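Local coordinates for protein tannase (Fusobacterium nucleatum subsp. nucleatum ATCC 25586, PDB 6YQ4) that hydrolyses gallotannins as a tannase, probably on an alpha/beta-hydrolase scaffold, and carries a bound magnesium ion, at residues Leu121-Asp124 / Lys125-Ile129; Ala361-Gly364 / Glu365-Leu368. All coordinates share one frame; numbering follows the deposited sequence.

Contact 1 (Leu121-Asp124 / Lys125-Ile129); sequences LTDD and KGNYI
D123 and N127 face each other across a tight reversal of chain direction, joined by both backbone and side chain. D123 N donates to N127 O at 2.9 Å, almost straight at the hydrogen (167°). D123 O in turn accepts a longer bond from G126 N, 3.3 Å, whose donor stands above the carbonyl plane. The D123 side chain can be followed outward. Its CB rests on I129 CG2 at 3.7 Å. With chi1 at 71°, CG lies between the backbone N and the carbonyl carbon, which turns the carboxylate back over the turn rather than outward. OD1 then faces the backbone amides of K125, G126 and N127, while OD2 receives N127 ND2 at 3.2 Å on its syn side, with the carboxylate and amide planes 52° apart.

Beyond the turn, I129 N donates to L121 O at 3.0 Å, and I129 CD1 reaches L121 CG at 3.9 Å. Between these backbone bonds T122 and Y128 form a non-hydrogen-bonded pair, their side chains alongside each other, T122 CG2 at 3.7 Å from Y128 CD1. G126 has a positive phi, in the left-handed helical region that glycine enters readily. The type I turn D123-G126, with glycine at its fourth position, and the two bonds at D123 identify a type I turn with a G1 bulge, closing a short hairpin-like surface loop with one bridge.

Contact 2 (Ala361-Gly364 / Glu365-Leu368); sequences ASSG and ENNL
S363 meets N366 across the start of helix 364-368. S363, with psi at 163°, is the one extended residue, following A361 with its positive phi and S362 with a psi near zero; helical torsions begin at G364. Two helical backbone bonds cross from one segment to the other, N367 N to S363 O at 3.0 Å and L368 N to G364 O at 2.9 Å.

The side chains of S363 and N366 add a reciprocal pair. S363 OG accepts from N366 N at 2.9 Å, and the N-H points almost directly at it (169°). In return N366 OD1 accepts from S363 N at 2.9 Å, the donor lying in the amide's carbonyl plane on a lone pair. Because N366 CG stands anti to its own carbonyl carbon (chi1 -73°), the amide swings back over the preceding loop, where its CG packs 3.3 Å from A361 C and 4.2 Å from A361 CB. E365 CB comes alongside the cap, 3.5 Å from S363 OG.

Outside partners complete the polar set: S363 OG also bonds F356 O, and N366 ND2 bonds D357 OD1 and K377 O. The pair meets the definition of a capping box, in which serine and asparagine each supply an acceptor for the other's backbone N-H. The chemistry implies that the buried N366 amide is fixed in its rotation, its oxygen turned to the cap and its nitrogen to the surrounding loops.

How the contacts relate
Contacts 1 and 2 follow one another along the chain, with centres about 17 Å apart and nearest atoms about 6 Å apart, so they do not touch. Shared neighbours relate them instead: K131 makes a cation-pi contact with Y128 and bonds N367 O, while the side chains of Y128 and N367 both touch R236 and D375. Contact 1 is the more peripheral, its centre about 25 Å from the centre of the chain against about 17 Å for contact 2. Both lie away from the magnesium site. At contact 2 a glycerol, probably from the crystallisation liquor, may mark a pocket: E365 OE1 bonds it, and the E365 side chain lies near, without touching, a putative S166-H476-D444 triad.

Contact 1 (Leu121-Asp124 / Lys125-Ile129)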
loop_
_atom_site.group_PDB
_atom_site.type_symbol
_atom_site.label_atom_id
_atom_site.label_comp_id
_atom_site.label_asym_id
_atom_site.label_seq_id
_atom_site.Cartn_x
_atom_site.Cartn_y
_atom_site.Cartn_z
ATOM N N LEU A 121 -1.480 10.071 15.942
ATOM C CA LEU A 121 -2.610 10.078 16.867
ATOM C C LEU A 121 -2.176 9.973 18.333
ATOM O O LEU A 121 -1.343 9.143 18.698
ATOM C CB LEU A 121 -3.529 8.916 16.521
ATOM C CG LEU A 121 -5.023 8.955 16.761
ATOM C CD1 LEU A 121 -5.622 10.342 16.458
ATOM C CD2 LEU A 121 -5.603 7.880 15.836
ATOM N N THR A 122 -2.764 10.803 19.185
ATOM C CA THR A 122 -2.519 10.732 20.623
ATOM C C THR A 122 -3.803 10.424 21.383
ATOM O O THR A 122 -4.920 10.624 20.888
ATOM C CB THR A 122 -1.910 12.041 21.211
ATOM O OG1 THR A 122 -2.783 13.153 20.974
ATOM C CG2 THR A 122 -0.532 12.337 20.640
ATOM N N ASP A 123 -3.606 9.929 22.603
ATOM C CA ASP A 123 -4.651 9.830 23.612
ATOM C C ASP A 123 -4.820 11.186 24.320
ATOM O O ASP A 123 -4.187 12.189 23.966
ATOM C CB ASP A 123 -4.318 8.707 24.602
ATOM C CG ASP A 123 -3.128 9.050 25.521
ATOM O OD1 ASP A 123 -2.375 9.984 25.206
ATOM O OD2 ASP A 123 -2.931 8.400 26.566
ATOM N N ASP A 124 -5.671 11.210 25.358
ATOM C CA ASP A 124 -5.913 12.426 26.136
ATOM C C ASP A 124 -4.650 12.910 26.836
ATOM O O ASP A 124 -4.445 14.124 27.012
ATOM C CB ASP A 124 -7.000 12.168 27.188
ATOM C CG ASP A 124 -8.410 12.315 26.639
ATOM O OD1 ASP A 124 -9.366 12.056 27.409
ATOM O OD2 ASP A 124 -8.556 12.680 25.445
ATOM N N LYS A 125 -3.818 11.972 27.291
ATOM C CA LYS A 125 -2.632 12.262 28.084
ATOM C C LYS A 125 -1.416 12.581 27.223
ATOM O O LYS A 125 -0.346 12.876 27.766
ATOM C CB LYS A 125 -2.334 11.076 29.015
ATOM C CG LYS A 125 -3.146 11.094 30.312
ATOM C CD LYS A 125 -2.445 11.877 31.410
ATOM C CE LYS A 125 -3.458 12.601 32.317
ATOM N NZ LYS A 125 -2.820 13.486 33.323
ATOM N N GLY A 126 -1.559 12.531 25.894
ATOM C CA GLY A 126 -0.472 12.833 24.983
ATOM C C GLY A 126 0.354 11.650 24.542
ATOM O O GLY A 126 1.256 11.822 23.707
ATOM N N ASN A 127 0.086 10.459 25.077
ATOM C CA ASN A 127 0.746 9.245 24.600
ATOM C C ASN A 127 0.288 8.881 23.194
ATOM O O ASN A 127 -0.897 8.984 22.856
ATOM C CB ASN A 127 0.457 8.080 25.534
ATOM C CG ASN A 127 0.952 8.324 26.925
ATOM O OD1 ASN A 127 2.152 8.477 27.149
ATOM N ND2 ASN A 127 0.029 8.376 27.877
ATOM N N TYR A 128 1.236 8.413 22.391
ATOM C CA TYR A 128 0.959 7.995 21.021
ATOM C C TYR A 128 0.223 6.662 20.987
ATOM O O TYR A 128 0.649 5.685 21.616
ATOM C CB TYR A 128 2.263 7.907 20.243
ATOM C CG TYR A 128 2.970 9.237 20.118
ATOM C CD1 TYR A 128 2.360 10.307 19.465
ATOM C CD2 TYR A 128 4.234 9.436 20.678
ATOM C CE1 TYR A 128 2.996 11.551 19.356
ATOM C CE2 TYR A 128 4.891 10.661 20.569
ATOM C CZ TYR A 128 4.259 11.718 19.909
ATOM O OH TYR A 128 4.884 12.925 19.766
ATOM N N ILE A 129 -0.871 6.624 20.227
ATOM C CA ILE A 129 -1.761 5.474 20.142
ATOM C C ILE A 129 -1.910 4.953 18.723
ATOM O O ILE A 129 -2.721 4.048 18.487
ATOM C CB ILE A 129 -3.147 5.811 20.726
ATOM C CG1 ILE A 129 -3.760 6.966 19.938
ATOM C CG2 ILE A 129 -3.030 6.157 22.193
ATOM C CD1 ILE A 129 -5.196 7.231 20.253
#

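Contact 2 (Ala361-Gly364 / Glu365-Leu368)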
loop_
_atom_site.group_PDB
_atom_site.type_symbol
_atom_site.label_atom_id
_atom_site.label_comp_id
_atom_site.label_asym_id
_atom_site.label_seq_id
_atom_site.Cartn_x
_atom_site.Cartn_y
_atom_site.Cartn_z
ATOM N N ALA A 361 15.955 10.760 11.743
ATOM C CA ALA A 361 14.727 10.068 12.158
ATOM C C ALA A 361 13.469 10.878 11.855
ATOM O O ALA A 361 12.493 10.820 12.594
ATOM C CB ALA A 361 14.767 9.697 13.649
ATOM N N SER A 362 13.456 11.617 10.753
ATOM C CA SER A 362 12.408 12.593 10.488
ATOM C C SER A 362 11.452 12.183 9.381
ATOM O O SER A 362 10.489 12.911 9.120
ATOM C CB SER A 362 13.040 13.935 10.106
ATOM O OG SER A 362 13.703 13.791 8.853
ATOM N N SER A 363 11.702 11.072 8.702
ATOM C CA SER A 363 10.773 10.647 7.682
ATOM C C SER A 363 9.454 10.248 8.330
ATOM O O SER A 363 9.372 10.019 9.545
ATOM C CB SER A 363 11.350 9.483 6.867
ATOM O OG SER A 363 10.903 8.240 7.371
ATOM N N GLY A 364 8.412 10.181 7.501
ATOM C CA GLY A 364 7.141 9.691 7.986
ATOM C C GLY A 364 7.227 8.256 8.461
ATOM O O GLY A 364 6.515 7.858 9.392
ATOM N N GLU A 365 8.089 7.450 7.813
ATOM C CA GLU A 365 8.264 6.049 8.216
ATOM C C GLU A 365 9.015 5.951 9.545
ATOM O O GLU A 365 8.692 5.105 10.381
ATOM C CB GLU A 365 9.008 5.265 7.131
ATOM C CG GLU A 365 8.183 4.921 5.890
ATOM C CD GLU A 365 7.895 6.129 5.001
ATOM O OE1 GLU A 365 6.753 6.222 4.489
ATOM O OE2 GLU A 365 8.801 6.981 4.814
ATOM N N ASN A 366 10.049 6.771 9.734
ATOM C CA ASN A 366 10.601 7.009 11.074
ATOM C C ASN A 366 9.495 7.273 12.089
ATOM O O ASN A 366 9.495 6.720 13.192
ATOM C CB ASN A 366 11.525 8.216 11.053
ATOM C CG ASN A 366 12.833 7.950 10.375
ATOM O OD1 ASN A 366 13.273 8.760 9.550
ATOM N ND2 ASN A 366 13.505 6.856 10.755
ATOM N N ASN A 367 8.554 8.161 11.730
ATOM C CA ASN A 367 7.460 8.518 12.619
ATOM C C ASN A 367 6.512 7.346 12.859
ATOM O O ASN A 367 5.935 7.253 13.948
ATOM C CB ASN A 367 6.708 9.714 12.038
ATOM C CG ASN A 367 5.750 10.317 13.015
ATOM O OD1 ASN A 367 4.579 9.982 13.021
ATOM N ND2 ASN A 367 6.250 11.188 13.877
ATOM N N LEU A 368 6.337 6.445 11.866
ATOM C CA LEU A 368 5.491 5.259 12.065
ATOM C C LEU A 368 6.053 4.338 13.144
ATOM O O LEU A 368 5.279 3.719 13.886
ATOM C CB LEU A 368 5.313 4.478 10.746
ATOM C CG LEU A 368 4.837 2.999 10.747
ATOM C CD1 LEU A 368 3.392 2.897 11.196
ATOM C CD2 LEU A 368 5.033 2.273 9.357
#